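Local coordinates for protein shikimate dehydrogenase (NADP(+)) (Thermotoga maritima, PDB 3U62) that probably catalyses the reversible NADPH-linked reduction of 3-dehydroshikimate to shikimate, a step on the pathway to chorismate and the aromatic amino acids, at residues 11-14 against 15-18; 205-208 against 209-213; 228-231 against 232-236. All coordinates share one frame; numbering follows the deposited sequence.

Contact 1. Residues 11-14 against 15-18. With SO4 (sulfate ion), chain B.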
# COMPACT_ATOMS: atom_id res chain seq x y z
N ARG A 11 6.83 2.90 -14.38
CA ARG A 11 7.59 4.00 -15.00
C ARG A 11 7.20 5.40 -14.49
O ARG A 11 8.01 6.32 -14.55
CB ARG A 11 7.50 3.92 -16.53
CG ARG A 11 6.13 4.24 -17.10
CD ARG A 11 5.92 3.59 -18.45
NE ARG A 11 4.61 3.93 -19.00
CZ ARG A 11 3.47 3.30 -18.68
NH1 ARG A 11 3.47 2.29 -17.82
NH2 ARG A 11 2.33 3.70 -19.23
N HIS A 12 5.97 5.54 -13.99
CA HIS A 12 5.50 6.82 -13.45
C HIS A 12 5.55 6.88 -11.93
O HIS A 12 4.89 7.73 -11.30
CB HIS A 12 4.10 7.14 -14.00
CG HIS A 12 4.11 7.51 -15.44
ND1 HIS A 12 3.49 6.76 -16.42
CD2 HIS A 12 4.72 8.53 -16.09
CE1 HIS A 12 3.69 7.32 -17.60
NE2 HIS A 12 4.43 8.39 -17.42
N SER A 13 6.36 6.00 -11.34
CA SER A 13 6.58 5.95 -9.90
C SER A 13 7.17 7.25 -9.38
O SER A 13 8.03 7.86 -10.02
CB SER A 13 7.50 4.79 -9.54
OG SER A 13 7.83 4.79 -8.16
N ILE A 14 6.71 7.67 -8.20
CA ILE A 14 7.22 8.87 -7.54
C ILE A 14 8.46 8.57 -6.69
O ILE A 14 9.12 9.48 -6.20
CB ILE A 14 6.14 9.57 -6.67
CG1 ILE A 14 5.73 8.67 -5.49
CG2 ILE A 14 4.94 9.98 -7.52
CD1 ILE A 14 5.05 9.43 -4.36
N SER A 15 8.76 7.28 -6.52
CA SER A 15 9.85 6.85 -5.64
C SER A 15 11.27 7.26 -6.09
O SER A 15 12.01 7.81 -5.28
CB SER A 15 9.78 5.34 -5.37
OG SER A 15 8.72 5.03 -4.49
N PRO A 16 11.64 7.02 -7.37
CA PRO A 16 13.02 7.36 -7.74
C PRO A 16 13.43 8.80 -7.44
O PRO A 16 14.49 9.02 -6.85
CB PRO A 16 13.06 7.08 -9.24
CG PRO A 16 12.04 6.02 -9.44
CD PRO A 16 10.93 6.36 -8.48
N ARG A 17 12.60 9.77 -7.82
CA ARG A 17 12.92 11.19 -7.59
C ARG A 17 13.10 11.50 -6.10
O ARG A 17 14.01 12.24 -5.73
CB ARG A 17 11.86 12.11 -8.21
CG ARG A 17 10.49 11.99 -7.56
CD ARG A 17 9.55 13.13 -7.89
NE ARG A 17 8.28 12.96 -7.18
CZ ARG A 17 7.12 13.49 -7.55
NH1 ARG A 17 7.04 14.24 -8.63
NH2 ARG A 17 6.03 13.26 -6.83
N LEU A 18 12.24 10.92 -5.27
CA LEU A 18 12.26 11.19 -3.83
C LEU A 18 13.44 10.55 -3.12
O LEU A 18 14.13 11.23 -2.35
CB LEU A 18 10.93 10.77 -3.18
CG LEU A 18 9.78 11.76 -3.35
CD1 LEU A 18 8.45 11.05 -3.17
CD2 LEU A 18 9.90 12.94 -2.38
S SO4 B . 5.15 4.64 -6.48
O1 SO4 B . 4.63 5.83 -7.14
O2 SO4 B . 5.28 3.56 -7.45
O3 SO4 B . 4.24 4.24 -5.42
O4 SO4 B . 6.46 4.94 -5.90
O HOH W 1 10.19 9.32 -9.56

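Contact 2. Residues 205-208 against 209-213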
# COMPACT_ATOMS: atom_id res chain seq x y z
N PRO A 205 -11.80 10.06 -7.38
CA PRO A 205 -13.22 10.38 -7.24
C PRO A 205 -13.79 10.03 -5.85
O PRO A 205 -14.62 10.78 -5.33
CB PRO A 205 -13.87 9.52 -8.32
CG PRO A 205 -12.84 9.44 -9.38
CD PRO A 205 -11.52 9.36 -8.64
N LEU A 206 -13.35 8.92 -5.28
CA LEU A 206 -13.77 8.51 -3.93
C LEU A 206 -13.42 9.55 -2.87
O LEU A 206 -14.26 9.93 -2.06
CB LEU A 206 -13.16 7.15 -3.56
CG LEU A 206 -13.41 6.60 -2.15
CD1 LEU A 206 -14.88 6.28 -1.91
CD2 LEU A 206 -12.54 5.38 -1.88
N VAL A 207 -12.17 10.02 -2.90
CA VAL A 207 -11.67 11.03 -1.96
C VAL A 207 -12.43 12.35 -2.13
O VAL A 207 -12.86 12.96 -1.15
CB VAL A 207 -10.14 11.24 -2.12
CG1 VAL A 207 -9.67 12.49 -1.39
CG2 VAL A 207 -9.38 10.02 -1.61
N VAL A 208 -12.59 12.77 -3.39
CA VAL A 208 -13.31 14.01 -3.72
C VAL A 208 -14.77 13.95 -3.26
O VAL A 208 -15.29 14.92 -2.72
CB VAL A 208 -13.20 14.33 -5.24
CG1 VAL A 208 -14.08 15.53 -5.61
CG2 VAL A 208 -11.75 14.60 -5.63
N LYS A 209 -15.42 12.80 -3.48
CA LYS A 209 -16.80 12.59 -3.04
C LYS A 209 -16.92 12.65 -1.52
O LYS A 209 -17.84 13.28 -1.00
CB LYS A 209 -17.32 11.24 -3.55
CG LYS A 209 -18.84 11.06 -3.45
CD LYS A 209 -19.53 11.27 -4.79
CE LYS A 209 -19.88 12.74 -5.03
NZ LYS A 209 -20.53 12.94 -6.35
N ALA A 210 -15.99 12.00 -0.83
CA ALA A 210 -15.96 11.98 0.63
C ALA A 210 -15.86 13.39 1.21
O ALA A 210 -16.49 13.70 2.22
CB ALA A 210 -14.81 11.12 1.13
N ARG A 211 -15.06 14.24 0.55
CA ARG A 211 -14.92 15.64 0.95
C ARG A 211 -16.22 16.42 0.76
O ARG A 211 -16.60 17.21 1.63
CB ARG A 211 -13.79 16.32 0.17
CG ARG A 211 -12.41 15.95 0.67
CD ARG A 211 -11.35 16.47 -0.26
NE ARG A 211 -10.03 15.92 0.06
CZ ARG A 211 -9.00 15.89 -0.78
NH1 ARG A 211 -9.12 16.38 -2.01
NH2 ARG A 211 -7.85 15.37 -0.39
N LYS A 212 -16.88 16.20 -0.37
CA LYS A 212 -18.18 16.81 -0.65
C LYS A 212 -19.21 16.48 0.42
O LYS A 212 -20.08 17.30 0.73
CB LYS A 212 -18.69 16.39 -2.03
CG LYS A 212 -17.98 17.05 -3.20
CD LYS A 212 -18.63 16.69 -4.52
CE LYS A 212 -17.89 17.31 -5.69
NZ LYS A 212 -18.42 16.84 -7.00
N LEU A 213 -19.11 15.27 0.98
CA LEU A 213 -20.10 14.78 1.95
C LEU A 213 -19.72 15.05 3.41
O LEU A 213 -20.52 14.81 4.32
CB LEU A 213 -20.37 13.29 1.73
CG LEU A 213 -20.93 12.89 0.35
CD1 LEU A 213 -20.84 11.38 0.16
CD2 LEU A 213 -22.36 13.37 0.16

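Contact 3. Residues 228-231 against 232-236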
# COMPACT_ATOMS: atom_id res chain seq x y z
N GLN A 228 5.87 4.06 4.92
CA GLN A 228 6.50 2.86 4.38
C GLN A 228 7.91 3.16 3.89
O GLN A 228 8.81 2.33 4.06
CB GLN A 228 5.64 2.16 3.30
CG GLN A 228 5.42 2.92 1.99
CD GLN A 228 6.53 2.70 0.96
OE1 GLN A 228 7.05 1.60 0.81
NE2 GLN A 228 6.88 3.77 0.25
N ALA A 229 8.10 4.34 3.31
CA ALA A 229 9.42 4.80 2.87
C ALA A 229 10.38 4.93 4.05
O ALA A 229 11.55 4.55 3.96
CB ALA A 229 9.31 6.12 2.13
N MET A 230 9.87 5.48 5.16
CA MET A 230 10.63 5.59 6.41
C MET A 230 11.10 4.21 6.88
O MET A 230 12.28 4.04 7.21
CB MET A 230 9.77 6.25 7.49
CG MET A 230 10.43 6.35 8.86
SD MET A 230 9.33 6.99 10.13
CE MET A 230 9.17 8.70 9.63
N GLU A 231 10.18 3.25 6.89
CA GLU A 231 10.49 1.89 7.31
C GLU A 231 11.49 1.20 6.37
O GLU A 231 12.38 0.49 6.83
CB GLU A 231 9.21 1.06 7.44
CG GLU A 231 9.36 -0.25 8.23
CD GLU A 231 9.49 -0.05 9.74
OE1 GLU A 231 9.11 1.05 10.24
OE2 GLU A 231 9.99 -1.00 10.41
N ASN A 232 11.33 1.43 5.06
CA ASN A 232 12.26 0.92 4.06
C ASN A 232 13.69 1.35 4.35
O ASN A 232 14.62 0.54 4.34
CB ASN A 232 11.89 1.41 2.65
CG ASN A 232 10.56 0.86 2.16
OD1 ASN A 232 10.06 -0.14 2.66
ND2 ASN A 232 10.00 1.53 1.16
N LEU A 233 13.86 2.65 4.61
CA LEU A 233 15.17 3.23 4.87
C LEU A 233 15.78 2.72 6.17
O LEU A 233 17.01 2.58 6.26
CB LEU A 233 15.09 4.76 4.86
CG LEU A 233 14.79 5.44 3.52
CD1 LEU A 233 14.44 6.90 3.73
CD2 LEU A 233 15.94 5.31 2.53
N LYS A 234 14.94 2.45 7.16
CA LYS A 234 15.40 1.86 8.42
C LYS A 234 15.91 0.44 8.20
O LYS A 234 16.96 0.06 8.73
CB LYS A 234 14.29 1.88 9.47
CG LYS A 234 13.98 3.26 10.04
CD LYS A 234 12.89 3.18 11.09
CE LYS A 234 12.54 4.56 11.63
NZ LYS A 234 11.54 4.48 12.73
N ILE A 235 15.16 -0.34 7.42
CA ILE A 235 15.56 -1.71 7.06
C ILE A 235 16.88 -1.70 6.28
O ILE A 235 17.76 -2.53 6.53
CB ILE A 235 14.44 -2.43 6.26
CG1 ILE A 235 13.27 -2.77 7.20
CG2 ILE A 235 14.97 -3.70 5.59
CD1 ILE A 235 12.01 -3.22 6.49
N TRP A 236 17.02 -0.75 5.37
CA TRP A 236 18.22 -0.62 4.55
C TRP A 236 19.42 -0.02 5.30
O TRP A 236 20.53 0.04 4.78
CB TRP A 236 17.92 0.17 3.27
CG TRP A 236 16.95 -0.52 2.34
CD1 TRP A 236 16.75 -1.87 2.22
CD2 TRP A 236 16.08 0.10 1.38
NE1 TRP A 236 15.80 -2.13 1.26
CE2 TRP A 236 15.38 -0.94 0.72
CE3 TRP A 236 15.82 1.43 1.01
CZ2 TRP A 236 14.43 -0.69 -0.28
CZ3 TRP A 236 14.88 1.67 0.01
CH2 TRP A 236 14.20 0.61 -0.62
O HOH W 2 9.48 3.51 11.58

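Contact 1. Residues 11-14 against 15-18
The R17 guanidinium reaches back to I14 and meets its CG2 branch obliquely, with I14 CG2 3.5 Å from R17 NH2. The R17 chain runs extended from CG to NE. R17 CG sits between the backbone N and the carbonyl carbon (chi1 66°), which brings it to 3.2 Å from I14 O. I14 CD1 lies beside L18 CD1, the two side chains pointing the same way. S13 caps the start of the helix: its OG accepts from S15 N at 3.1 Å. A water bridges S13 O and R17 N. The S13 hydroxyl also donates to O4 of a sulfate ion, at 2.6 Å. S15 OG grips the same oxygen at 2.7 Å, and S15 N adds a weak bond. I14 N takes O1 in a nearly straight bond of 168°. The sulfate probably came from the crystallisation liquor. S13, I14 and S15 are predicted to bind shikimate, so the ion may mark part of the substrate pocket. With an alanine in place of S13, S15 N would probably lose its capping acceptor and sulfate O4 one of its two hydroxyl donors. The turn leads from the loop after strand 2-7 into helix 15-26. S15 and P16 rest on Y32 of strand 31-36. I14, S15 and L18 pack on F225 of helix 222-235, and I14 also touches Y201.

Contact 2. Residues 205-208 against 209-213
V207 and R211, one helical turn apart, make the main side-chain contact here. They run side by side and point the same way. The side-chain packing sets a methyl against a flat cation: V207 CG1 sits over the centre of one face of the R211 guanidinium, 3.5 Å from CZ. V207 CG1 is placed opposite the backbone N (chi1 167°). R211 CG is opposite the carbonyl carbon (chi1 -77°), and its chain then runs extended from CG to NE, so the flat group comes back over the methyl. R211 CG also lies 3.5 Å from V207 O. Elsewhere aliphatic carbons pass close to backbone carbonyl oxygens: K212 CG is 3.5 Å from V208 O, and A210 CB lies close to L206 O.

The backbone part is regular alpha-helix. K209 N donates to P205 O at 2.9 Å, and A210 N to L206 O at 3.0 Å. R211 N and K212 N repeat this with V207 O and V208 O.

The ionic part reaches outside the two segments. R211 NH1 forms a salt bridge with D203, just before the helix. Helix 205-213 is the crossover between strands 195-198 and 217-219 in the Rossmann-type NADP domain, and V207 and A210 lean on both strands. L206 packs inward on V196 and on L190 of helix 187-190.

The chemistry divides R211 between two tasks. The methyl of V207 meets a face and does not compete for its N-H groups. These point outward in the guanidinium plane, and D203 takes up NH1. The carboxylate probably offsets the arginine's charge, and the valine probably limits how the flat group can tilt.

Contact 3. Residues 228-231 against 232-236
Q228 and N232 meet one turn apart on the alpha-helix 222-235, and their amides cross with planes 75° apart. This is the packed side. N232 ND2 donates to Q228 OE1 at 3.0 Å. The bond is bent, 143° at the hydrogen, and the donor stands above the carbonyl plane of Q228. Q228 CG lies between the backbone N and the carbonyl carbon (chi1 67°). The chain then bends at chi2, which brings OE1 within bonding distance of N232 ND2. Both amides have further partners. N232 OD1 is bonded to T93 and N232 ND2 to Y19 of helix 15-26, while Q228 NE2 donates to F225 O. These bonds are likely to hold both amides against rotation. Q228 lies close to N83 and D94, which are predicted to bind shikimate, so Q228 stands next to the probable substrate pocket. A229 and L233 face F244 of helix 241-248.

The backbone holds the turns in regular alpha-helical order. N232 N donates to Q228 O at 2.9 Å, and I235 N to E231 O at 3.0 Å.

The opposite character appears at E231 and K234. K234 is exposed and E231 partly so. Their charged ends do not touch: E231 OE1 and K234 NZ are 4.9 Å apart. The extended chain of K234 lies alongside M230, with CE 3.9 Å from M230 CG. One water joins the charges, donating to E231 OE1 at 2.8 Å and accepting from K234 NZ at 2.6 Å.

From the N terminus, contact 1 comes first, where the loop after strand 2-7 turns into helix 15-26. Contact 2 follows far along the chain on helix 205-213, and contact 3 comes soon after on helix 222-235. Each is local, so none closes a long loop. They run in series and neither nest nor cross. Contacts 1 and 3 lie on the substrate-binding side, with centres 16 Å apart and nearest atoms about 5 Å apart. F225 and Y19 join their two helices. Contact 2 belongs to the NADP domain. Its centre is 31 Å from that of contact 3, on the opposite side of the chain's centre.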